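PDB 4ECN: leucine-rich repeat protein from Bacteroides thetaiotaomicron, which is of unknown function but, as an extracellular leucine-rich repeat protein, probably binds other proteins through its curved solenoid. Local coordinates for residues Y454-P459 with D495-N500; P502-L507 with R526-A531; S519-C524 with I552-Y557; L600-N605 with L624-N629. All coordinates share one frame; numbering follows the deposited sequence.

Contact 1: Y454-P459 with D495-N500; sequences YFANSP and DVELYN
The side chains of Tyr454 and Glu497 cross at a slant on neighbouring parallel strands, 454-456 and 495-499, of the leucine-rich repeat sheet. CB of Glu497 lies over one face of the Tyr454 ring, 3.9 Å from its centroid, in a CH-pi contact displaced toward the rim. Because Glu497 CG is anti to its backbone N (chi1 178°) and the chain stays extended beyond CG, the carboxylate is carried alongside the ring, its plane turned 45° from the ring plane and OE1 3.3 Å from Tyr454 CE2. The same OE1 is hydrogen-bonded to His357 ND1, so an aliphatic stem with a polar tip suits both neighbours. An alanine here would probably leave His357 ND1 without its carboxylate mate and open a gap beside CD2 and CE2 of Tyr454. Further along this side, the methyl of Ala456 packs 3.7 Å from Tyr499 CB and sits at the edge of the Tyr499 ring. The other side of the sheet is apolar: Phe455 and Leu498 point the same way, Phe455 CB being 3.9 Å from Leu498 CD2, and the ring of Phe354 also meets Phe455. Backbone bonds run from Phe455 N to Glu497 O (2.7 Å), from Tyr499 N to Phe455 O and from Asn457 N to Tyr499 O. Where the strands end, the two asparagine amides cross steeply, their planes 69° apart. Asn457 ND2 is held by Thr356 O and Glu359 OE1, while Asn500 ND2 donates to an in-plane lone pair of Asn457 OD1 at 2.8 Å.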
# COMPACT_ATOMS: atom_id res chain seq x y z
N TYR A 454 -1.07 9.42 -6.14
CA TYR A 454 -1.79 8.28 -5.58
C TYR A 454 -2.81 8.73 -4.54
O TYR A 454 -2.49 9.45 -3.59
CB TYR A 454 -0.81 7.26 -4.94
CG TYR A 454 -0.24 6.18 -5.84
CD1 TYR A 454 0.48 6.50 -6.98
CD2 TYR A 454 -0.26 4.84 -5.45
CE1 TYR A 454 1.06 5.51 -7.78
CE2 TYR A 454 0.32 3.84 -6.24
CZ TYR A 454 1.00 4.19 -7.40
OH TYR A 454 1.55 3.21 -8.20
N PHE A 455 -4.07 8.33 -4.77
CA PHE A 455 -5.24 8.48 -3.90
C PHE A 455 -5.80 7.15 -3.64
O PHE A 455 -6.04 6.41 -4.60
CB PHE A 455 -6.32 9.36 -4.52
CG PHE A 455 -5.94 10.71 -5.05
CD1 PHE A 455 -5.99 11.83 -4.23
CD2 PHE A 455 -5.65 10.89 -6.40
CE1 PHE A 455 -5.69 13.10 -4.74
CE2 PHE A 455 -5.36 12.15 -6.90
CZ PHE A 455 -5.37 13.24 -6.07
N ALA A 456 -6.04 6.79 -2.39
CA ALA A 456 -6.65 5.50 -2.12
C ALA A 456 -7.25 5.46 -0.73
O ALA A 456 -6.80 6.18 0.16
CB ALA A 456 -5.63 4.37 -2.28
N ASN A 457 -8.29 4.62 -0.58
CA ASN A 457 -9.02 4.30 0.64
C ASN A 457 -9.46 5.55 1.38
O ASN A 457 -9.30 5.64 2.60
CB ASN A 457 -8.16 3.45 1.54
CG ASN A 457 -7.37 2.41 0.81
OD1 ASN A 457 -7.92 1.46 0.25
ND2 ASN A 457 -6.06 2.59 0.79
N SER A 458 -10.03 6.51 0.61
CA SER A 458 -10.54 7.81 1.07
C SER A 458 -12.07 7.90 0.93
O SER A 458 -12.65 7.31 0.00
CB SER A 458 -9.89 8.95 0.30
OG SER A 458 -8.53 9.13 0.69
N PRO A 459 -12.75 8.67 1.82
CA PRO A 459 -14.21 8.76 1.73
C PRO A 459 -14.72 9.94 0.89
O PRO A 459 -15.91 10.21 0.95
CB PRO A 459 -14.61 8.94 3.19
CG PRO A 459 -13.49 9.74 3.79
CD PRO A 459 -12.24 9.40 3.01
N ASP A 495 1.32 8.69 -14.07
CA ASP A 495 0.70 7.68 -13.22
C ASP A 495 -0.26 8.29 -12.24
O ASP A 495 0.10 9.24 -11.55
CB ASP A 495 1.78 6.90 -12.46
CG ASP A 495 2.57 5.95 -13.32
OD1 ASP A 495 3.20 6.41 -14.31
OD2 ASP A 495 2.61 4.75 -12.98
N VAL A 496 -1.49 7.73 -12.17
CA VAL A 496 -2.58 8.13 -11.26
C VAL A 496 -3.22 6.89 -10.69
O VAL A 496 -3.44 5.93 -11.43
CB VAL A 496 -3.66 9.05 -11.89
CG1 VAL A 496 -4.75 9.42 -10.88
CG2 VAL A 496 -3.06 10.30 -12.50
N GLU A 497 -3.50 6.92 -9.37
CA GLU A 497 -4.22 5.87 -8.66
C GLU A 497 -5.36 6.49 -7.87
O GLU A 497 -5.17 7.44 -7.11
CB GLU A 497 -3.30 5.06 -7.73
CG GLU A 497 -4.02 3.98 -6.91
CD GLU A 497 -3.10 2.97 -6.25
OE1 GLU A 497 -2.44 2.19 -6.98
OE2 GLU A 497 -3.09 2.92 -5.00
N LEU A 498 -6.57 5.94 -8.09
CA LEU A 498 -7.83 6.23 -7.44
C LEU A 498 -8.42 4.91 -7.00
O LEU A 498 -9.39 4.44 -7.56
CB LEU A 498 -8.76 7.03 -8.36
CG LEU A 498 -8.68 8.53 -8.28
CD1 LEU A 498 -9.41 9.14 -9.42
CD2 LEU A 498 -9.26 9.05 -6.99
N TYR A 499 -7.76 4.28 -6.04
CA TYR A 499 -8.08 2.94 -5.54
C TYR A 499 -9.02 2.99 -4.36
O TYR A 499 -8.83 3.78 -3.44
CB TYR A 499 -6.77 2.23 -5.13
CG TYR A 499 -6.95 0.82 -4.61
CD1 TYR A 499 -7.18 -0.24 -5.48
CD2 TYR A 499 -6.89 0.55 -3.25
CE1 TYR A 499 -7.39 -1.52 -5.00
CE2 TYR A 499 -7.06 -0.75 -2.76
CZ TYR A 499 -7.30 -1.78 -3.65
OH TYR A 499 -7.50 -3.07 -3.20
N ASN A 500 -10.02 2.11 -4.36
CA ASN A 500 -10.95 1.88 -3.27
C ASN A 500 -11.44 3.19 -2.59
O ASN A 500 -11.16 3.39 -1.41
CB ASN A 500 -10.26 0.98 -2.22
CG ASN A 500 -11.13 0.50 -1.08
OD1 ASN A 500 -12.33 0.22 -1.23
ND2 ASN A 500 -10.52 0.42 0.09

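Contact 2: P502-L507 with R526-A531; sequences PNMTQL and RGISAA
Met504 and Gly527 meet through flat peptide groups, with no aromatic ring involved. The carbonyl oxygen of Met504 stands almost straight above one face of the peptide joining Gly527 to Ile528, 3.3 Å from Gly527 C. From that position it is badly angled for Ile528 N, and no hydrogen bond crosses between the segments. Thr505 CA lies over the same face near its oxygen rim, 3.7 Å from Gly527 O, and Pro502 O comes in on the same side beyond the CA end, 3.5 Å from Gly527 CA. Glycine suits this place because a CB would collide with both Pro502 O and Met504 O. Ile528 then supplies the apolar part. With its CG1 beside the backbone N and anti to the carbonyl carbon (chi1 -50°), CG1 comes to 3.4 Å from Met504 O and the chain extends to CD1. That methyl reaches Leu507 CD2 at 3.7 Å, the two side chains crossing at about a right angle, and lies 4.2 Å from CE of Met504, which is present as selenomethionine. A branched chain fills this space from both sides of its CB, CG2 lying 3.8 Å from Thr505 O. Helix 530-542 covers the contact: Leu533 packs on Ile528, and Asp536 accepts from Leu507 N. Ser529 is the N-cap of that helix, its OG bonded to Gln532 N. Such stacking of successive loops by apolar packing and CA-H...O contacts, where the chain leaves the parallel sheet and turns toward the other side of the coil, is typical of the leucine-rich repeat solenoid.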
# COMPACT_ATOMS: atom_id res chain seq x y z
N PRO A 502 -14.87 4.55 -1.76
CA PRO A 502 -16.24 4.05 -1.69
C PRO A 502 -17.35 4.99 -2.12
O PRO A 502 -18.35 4.51 -2.67
CB PRO A 502 -16.45 3.77 -0.20
CG PRO A 502 -15.15 3.59 0.36
CD PRO A 502 -14.17 4.35 -0.47
N ASN A 503 -17.23 6.30 -1.81
CA ASN A 503 -18.31 7.27 -2.01
C ASN A 503 -18.20 8.00 -3.34
O ASN A 503 -18.95 8.95 -3.60
CB ASN A 503 -18.30 8.26 -0.84
CG ASN A 503 -18.35 7.55 0.49
OD1 ASN A 503 -18.90 6.44 0.62
ND2 ASN A 503 -17.68 8.10 1.50
N MSE A 504 -17.29 7.53 -4.19
CA MSE A 504 -17.05 8.10 -5.50
C MSE A 504 -18.03 7.45 -6.48
O MSE A 504 -17.95 6.24 -6.72
CB MSE A 504 -15.59 7.87 -5.87
CG MSE A 504 -14.99 9.00 -6.64
SE MSE A 504 -13.12 8.67 -7.00
CE MSE A 504 -13.23 6.94 -7.97
N THR A 505 -18.99 8.26 -6.99
CA THR A 505 -20.09 7.76 -7.84
C THR A 505 -19.73 7.76 -9.33
O THR A 505 -20.42 7.09 -10.11
CB THR A 505 -21.37 8.54 -7.62
OG1 THR A 505 -21.15 9.94 -7.84
CG2 THR A 505 -21.96 8.28 -6.24
N GLN A 506 -18.66 8.47 -9.71
CA GLN A 506 -18.10 8.50 -11.07
C GLN A 506 -16.62 8.91 -11.00
O GLN A 506 -16.15 9.34 -9.94
CB GLN A 506 -18.89 9.41 -12.03
CG GLN A 506 -18.86 10.89 -11.72
CD GLN A 506 -20.09 11.53 -12.30
OE1 GLN A 506 -21.24 11.27 -11.87
NE2 GLN A 506 -19.88 12.36 -13.30
N LEU A 507 -15.89 8.76 -12.10
CA LEU A 507 -14.49 9.17 -12.10
C LEU A 507 -14.44 10.69 -12.14
O LEU A 507 -15.26 11.30 -12.83
CB LEU A 507 -13.69 8.54 -13.26
CG LEU A 507 -13.71 7.03 -13.42
CD1 LEU A 507 -13.01 6.64 -14.69
CD2 LEU A 507 -13.08 6.31 -12.23
N ARG A 526 -16.69 0.46 -6.25
CA ARG A 526 -18.02 -0.13 -6.34
C ARG A 526 -19.11 0.93 -6.03
O ARG A 526 -20.31 0.60 -6.05
CB ARG A 526 -18.11 -1.34 -5.42
CG ARG A 526 -17.50 -2.53 -6.12
CD ARG A 526 -17.20 -3.70 -5.23
NE ARG A 526 -17.01 -4.89 -6.07
CZ ARG A 526 -16.81 -6.11 -5.60
NH1 ARG A 526 -16.74 -6.32 -4.29
NH2 ARG A 526 -16.67 -7.13 -6.43
N GLY A 527 -18.69 2.19 -5.86
CA GLY A 527 -19.57 3.34 -5.70
C GLY A 527 -20.10 3.75 -7.06
O GLY A 527 -21.19 4.33 -7.16
N ILE A 528 -19.33 3.44 -8.13
CA ILE A 528 -19.67 3.67 -9.54
C ILE A 528 -20.57 2.50 -9.99
O ILE A 528 -20.27 1.34 -9.71
CB ILE A 528 -18.36 3.81 -10.40
CG1 ILE A 528 -17.36 4.81 -9.78
CG2 ILE A 528 -18.68 4.19 -11.83
CD1 ILE A 528 -15.97 4.81 -10.40
N SER A 529 -21.69 2.81 -10.65
CA SER A 529 -22.63 1.78 -11.10
C SER A 529 -22.13 1.14 -12.37
O SER A 529 -21.19 1.68 -12.97
CB SER A 529 -24.00 2.39 -11.33
OG SER A 529 -23.96 3.21 -12.49
N ALA A 530 -22.75 0.02 -12.81
CA ALA A 530 -22.39 -0.64 -14.06
C ALA A 530 -22.59 0.31 -15.25
O ALA A 530 -21.74 0.39 -16.15
CB ALA A 530 -23.23 -1.89 -14.25
N ALA A 531 -23.68 1.07 -15.22
CA ALA A 531 -23.98 2.03 -16.27
C ALA A 531 -22.95 3.16 -16.26
O ALA A 531 -22.42 3.52 -17.32
CB ALA A 531 -25.39 2.59 -16.10

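Contact 3: S519-C524 with I552-Y557; sequences SLNIAC and IFYMGY
Tyr554 O accepts the shortest hydrogen bond of this contact, from Ile522 N at 2.8 Å and nearly straight (172°), with the CA-H of Asn521 resting against the same oxygen. Two further bonds, Tyr554 N to Leu520 O and Leu520 N to Ile552 O, fix the parallel pairing. Asn521 and Tyr554 share one side of the sheet. With CG anti to its backbone N (chi1 -170°), Asn521 lays its amide against Tyr554, ND2 being 3.5 Å from CD2 and the planes 33° apart, while OD1 accepts from Ala523 N at 3.2 Å to close an Asx turn. An alanine here would probably leave Ala523 N without this acceptor and open a gap beside the Tyr554 ring. The phenol OH of Tyr554 is hydrogen-bonded to Arg384 O. The two strands belong to a beta-alpha-beta unit of the leucine-rich repeat coil, with helix 530-542 between them. Toward that helix lies the hydrophobic core: Leu520 CD2 meets the Phe553 ring obliquely, 3.8 Å from CE1. Ile522 CD1 does likewise, 3.7 Å from Phe553 CE1, and Trp537 meets the same ring. Beyond the strands, Cys524 N donates to Gly556 O. The small thiol of Cys524 fits against the base of Tyr557, SG standing 3.6 Å from CB and 4.8 Å from the ring centroid in an oblique sulfur-aromatic contact.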
# COMPACT_ATOMS: atom_id res chain seq x y z
N SER A 519 -0.65 5.31 -16.97
CA SER A 519 -1.04 4.28 -16.02
C SER A 519 -2.15 4.79 -15.12
O SER A 519 -1.98 5.84 -14.47
CB SER A 519 0.17 3.85 -15.20
OG SER A 519 -0.19 3.05 -14.09
N LEU A 520 -3.27 4.06 -15.05
CA LEU A 520 -4.44 4.40 -14.25
C LEU A 520 -4.98 3.17 -13.53
O LEU A 520 -5.14 2.11 -14.14
CB LEU A 520 -5.52 5.02 -15.15
CG LEU A 520 -6.82 5.49 -14.50
CD1 LEU A 520 -6.60 6.72 -13.68
CD2 LEU A 520 -7.88 5.76 -15.54
N ASN A 521 -5.25 3.32 -12.22
CA ASN A 521 -5.79 2.29 -11.34
C ASN A 521 -7.04 2.81 -10.71
O ASN A 521 -6.96 3.75 -9.91
CB ASN A 521 -4.77 1.88 -10.28
CG ASN A 521 -5.14 0.66 -9.49
OD1 ASN A 521 -6.26 0.48 -9.02
ND2 ASN A 521 -4.16 -0.20 -9.26
N ILE A 522 -8.21 2.23 -11.06
CA ILE A 522 -9.49 2.67 -10.51
C ILE A 522 -10.22 1.48 -9.87
O ILE A 522 -11.44 1.50 -9.71
CB ILE A 522 -10.37 3.40 -11.58
CG1 ILE A 522 -10.61 2.51 -12.83
CG2 ILE A 522 -9.73 4.76 -11.95
CD1 ILE A 522 -11.77 2.92 -13.70
N ALA A 523 -9.48 0.48 -9.40
CA ALA A 523 -10.06 -0.70 -8.78
C ALA A 523 -10.73 -0.40 -7.43
O ALA A 523 -10.29 0.48 -6.70
CB ALA A 523 -8.97 -1.75 -8.57
N CYS A 524 -11.80 -1.18 -7.11
CA CYS A 524 -12.61 -1.19 -5.87
C CYS A 524 -13.42 0.10 -5.71
O CYS A 524 -13.63 0.60 -4.59
CB CYS A 524 -11.73 -1.43 -4.64
SG CYS A 524 -10.78 -2.97 -4.69
N ILE A 552 -1.55 1.26 -19.17
CA ILE A 552 -1.94 0.36 -18.08
C ILE A 552 -3.29 0.78 -17.54
O ILE A 552 -3.47 1.93 -17.13
CB ILE A 552 -0.86 0.37 -16.96
CG1 ILE A 552 0.50 -0.14 -17.50
CG2 ILE A 552 -1.32 -0.42 -15.73
CD1 ILE A 552 1.64 0.34 -16.76
N PHE A 553 -4.23 -0.15 -17.52
CA PHE A 553 -5.53 0.14 -16.97
C PHE A 553 -5.96 -1.00 -16.00
O PHE A 553 -6.19 -2.13 -16.41
CB PHE A 553 -6.54 0.36 -18.11
CG PHE A 553 -7.90 0.87 -17.69
CD1 PHE A 553 -8.02 1.83 -16.70
CD2 PHE A 553 -9.04 0.45 -18.36
CE1 PHE A 553 -9.28 2.30 -16.32
CE2 PHE A 553 -10.30 0.94 -17.99
CZ PHE A 553 -10.41 1.86 -16.98
N TYR A 554 -5.98 -0.68 -14.69
CA TYR A 554 -6.46 -1.54 -13.62
C TYR A 554 -7.85 -1.11 -13.23
O TYR A 554 -8.01 0.01 -12.74
CB TYR A 554 -5.55 -1.47 -12.38
CG TYR A 554 -4.16 -2.04 -12.50
CD1 TYR A 554 -3.94 -3.42 -12.46
CD2 TYR A 554 -3.05 -1.20 -12.48
CE1 TYR A 554 -2.65 -3.94 -12.47
CE2 TYR A 554 -1.75 -1.72 -12.49
CZ TYR A 554 -1.56 -3.10 -12.50
OH TYR A 554 -0.29 -3.62 -12.51
N MSE A 555 -8.86 -1.93 -13.47
CA MSE A 555 -10.23 -1.58 -13.08
C MSE A 555 -10.96 -2.81 -12.48
O MSE A 555 -12.17 -2.97 -12.63
CB MSE A 555 -11.02 -0.98 -14.25
CG MSE A 555 -10.97 -1.81 -15.51
SE MSE A 555 -12.52 -1.46 -16.58
CE MSE A 555 -13.85 -2.43 -15.52
N GLY A 556 -10.23 -3.63 -11.74
CA GLY A 556 -10.78 -4.80 -11.08
C GLY A 556 -11.63 -4.46 -9.87
O GLY A 556 -11.59 -3.34 -9.39
N TYR A 557 -12.42 -5.44 -9.39
CA TYR A 557 -13.30 -5.35 -8.22
C TYR A 557 -14.27 -4.20 -8.33
O TYR A 557 -14.52 -3.50 -7.35
CB TYR A 557 -12.48 -5.21 -6.94
CG TYR A 557 -11.58 -6.39 -6.67
CD1 TYR A 557 -12.03 -7.48 -5.93
CD2 TYR A 557 -10.27 -6.43 -7.15
CE1 TYR A 557 -11.21 -8.58 -5.68
CE2 TYR A 557 -9.44 -7.52 -6.91
CZ TYR A 557 -9.92 -8.59 -6.17
OH TYR A 557 -9.11 -9.66 -5.88

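Contact 4: L600-N605 with L624-N629; sequences LKLDYN and LGFSHN
Lys601 and Gly625 form a single backbone bridge between segments running 11° apart, with Gly625 N bonded to Leu600 O and Leu602 N to Gly625 O. A side chain on Gly625 would run into Asp603 OD1, so glycine suits the place. The carboxylate of Asp603 reaches across to Ser627, where OD2 is gripped twice: Ser627 OG donates to the anti lone pair of Asp603 OD2 at 2.6 Å, and Ser627 N comes from above the carboxylate plane at 3.2 Å. His628 ND1 in turn donates to Ser627 OG, which lies in the imidazole plane and would limit the ring's rotation. That ring forms an offset stack on Tyr604, centroids 3.9 Å apart and planes at 8°, and His582 and Tyr653 extend the row of rings. On the core side, Leu600 CD2 touches Phe626 CE2 at 3.8 Å, approaching the ring obliquely. Asn605 ND2 donates to Leu602 O at 2.8 Å, and Asn629 ND2 adds a weak bond to that oxygen, while Asn629 OD1 accepts from Ile607 N. Asparagines repeated at equivalent turns, bonding to backbone carbonyls of the coils, are a hallmark of leucine-rich repeats.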
# COMPACT_ATOMS: atom_id res chain seq x y z
N LEU A 600 -3.33 -9.44 -19.58
CA LEU A 600 -4.78 -9.45 -19.68
C LEU A 600 -5.30 -10.35 -18.60
O LEU A 600 -4.91 -11.51 -18.54
CB LEU A 600 -5.24 -9.87 -21.09
CG LEU A 600 -6.73 -10.01 -21.34
CD1 LEU A 600 -7.45 -8.67 -21.21
CD2 LEU A 600 -6.99 -10.67 -22.68
N LYS A 601 -6.11 -9.78 -17.69
CA LYS A 601 -6.71 -10.47 -16.56
C LYS A 601 -8.22 -10.24 -16.59
O LYS A 601 -8.69 -9.16 -16.26
CB LYS A 601 -6.09 -10.00 -15.23
CG LYS A 601 -4.58 -10.23 -15.05
CD LYS A 601 -4.17 -11.71 -14.89
CE LYS A 601 -2.68 -11.80 -14.69
NZ LYS A 601 -2.25 -13.18 -14.36
N LEU A 602 -8.97 -11.25 -17.07
CA LEU A 602 -10.43 -11.15 -17.18
C LEU A 602 -11.12 -12.10 -16.19
O LEU A 602 -12.33 -12.27 -16.26
CB LEU A 602 -10.87 -11.46 -18.62
CG LEU A 602 -10.46 -10.46 -19.72
CD1 LEU A 602 -10.64 -11.05 -21.09
CD2 LEU A 602 -11.21 -9.13 -19.61
N ASP A 603 -10.35 -12.66 -15.22
CA ASP A 603 -10.84 -13.62 -14.23
C ASP A 603 -12.01 -13.10 -13.40
O ASP A 603 -12.15 -11.90 -13.19
CB ASP A 603 -9.73 -14.02 -13.27
CG ASP A 603 -8.43 -14.34 -13.96
OD1 ASP A 603 -7.67 -13.39 -14.27
OD2 ASP A 603 -8.15 -15.54 -14.18
N TYR A 604 -12.85 -14.02 -12.92
CA TYR A 604 -14.02 -13.77 -12.08
C TYR A 604 -14.97 -12.75 -12.70
O TYR A 604 -15.06 -11.62 -12.24
CB TYR A 604 -13.62 -13.31 -10.67
CG TYR A 604 -12.94 -14.39 -9.86
CD1 TYR A 604 -11.55 -14.56 -9.90
CD2 TYR A 604 -13.67 -15.25 -9.05
CE1 TYR A 604 -10.92 -15.55 -9.16
CE2 TYR A 604 -13.05 -16.25 -8.31
CZ TYR A 604 -11.67 -16.40 -8.36
OH TYR A 604 -11.05 -17.37 -7.61
N ASN A 605 -15.71 -13.19 -13.73
CA ASN A 605 -16.76 -12.43 -14.42
C ASN A 605 -17.84 -13.43 -14.90
O ASN A 605 -17.98 -14.51 -14.32
CB ASN A 605 -16.19 -11.58 -15.56
CG ASN A 605 -15.44 -10.35 -15.12
OD1 ASN A 605 -16.03 -9.36 -14.69
ND2 ASN A 605 -14.15 -10.33 -15.35
N LEU A 624 -1.81 -15.10 -18.79
CA LEU A 624 -3.11 -14.50 -19.07
C LEU A 624 -4.21 -15.17 -18.24
O LEU A 624 -4.15 -16.39 -18.03
CB LEU A 624 -3.41 -14.64 -20.55
CG LEU A 624 -2.37 -14.11 -21.53
CD1 LEU A 624 -2.77 -14.44 -22.92
CD2 LEU A 624 -2.20 -12.60 -21.41
N GLY A 625 -5.17 -14.40 -17.76
CA GLY A 625 -6.24 -14.94 -16.92
C GLY A 625 -7.62 -14.81 -17.51
O GLY A 625 -8.07 -13.70 -17.83
N PHE A 626 -8.30 -15.97 -17.67
CA PHE A 626 -9.68 -16.06 -18.17
C PHE A 626 -10.48 -16.99 -17.28
O PHE A 626 -11.55 -17.46 -17.67
CB PHE A 626 -9.73 -16.55 -19.63
CG PHE A 626 -8.74 -15.93 -20.59
CD1 PHE A 626 -7.48 -16.49 -20.78
CD2 PHE A 626 -9.08 -14.81 -21.34
CE1 PHE A 626 -6.58 -15.94 -21.67
CE2 PHE A 626 -8.17 -14.25 -22.23
CZ PHE A 626 -6.93 -14.81 -22.39
N SER A 627 -9.95 -17.30 -16.08
CA SER A 627 -10.58 -18.22 -15.16
C SER A 627 -11.83 -17.64 -14.56
O SER A 627 -12.01 -16.43 -14.56
CB SER A 627 -9.62 -18.61 -14.05
OG SER A 627 -9.51 -17.55 -13.12
N HIS A 628 -12.66 -18.51 -13.98
CA HIS A 628 -13.88 -18.18 -13.25
C HIS A 628 -14.80 -17.31 -14.10
O HIS A 628 -15.12 -16.17 -13.75
CB HIS A 628 -13.57 -17.51 -11.91
CG HIS A 628 -12.93 -18.45 -10.94
ND1 HIS A 628 -11.54 -18.62 -10.89
CD2 HIS A 628 -13.50 -19.27 -10.02
CE1 HIS A 628 -11.33 -19.52 -9.93
NE2 HIS A 628 -12.47 -19.93 -9.37
N ASN A 629 -15.25 -17.89 -15.23
CA ASN A 629 -16.21 -17.29 -16.15
C ASN A 629 -17.22 -18.36 -16.57
O ASN A 629 -17.42 -19.33 -15.83
CB ASN A 629 -15.53 -16.63 -17.34
CG ASN A 629 -14.96 -15.30 -17.03
OD1 ASN A 629 -15.64 -14.30 -17.06
ND2 ASN A 629 -13.68 -15.25 -16.75

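From the N terminus, contact 1 comes first: strand 452-456 is followed by a long excursion containing helix 475-480, closed when strand 495-499 returns alongside. Contact 2 opens just afterwards at 502-507, and contact 3 opens at 519-524 before contact 2 closes at 526-531, so these two cross; contact 3 closes with 552-557, beyond helix 530-542. Contacts 1 and 3 are joined in one sheet, since strands 495-499 and 519-521 are neighbours, whereas contact 2 ties together the loops that follow those strands. Contact 4 stands apart in series, its centre about 15 Å from that of contact 3, and closes the shorter loop between strands 596-601 and 623-625 farther along the solenoid.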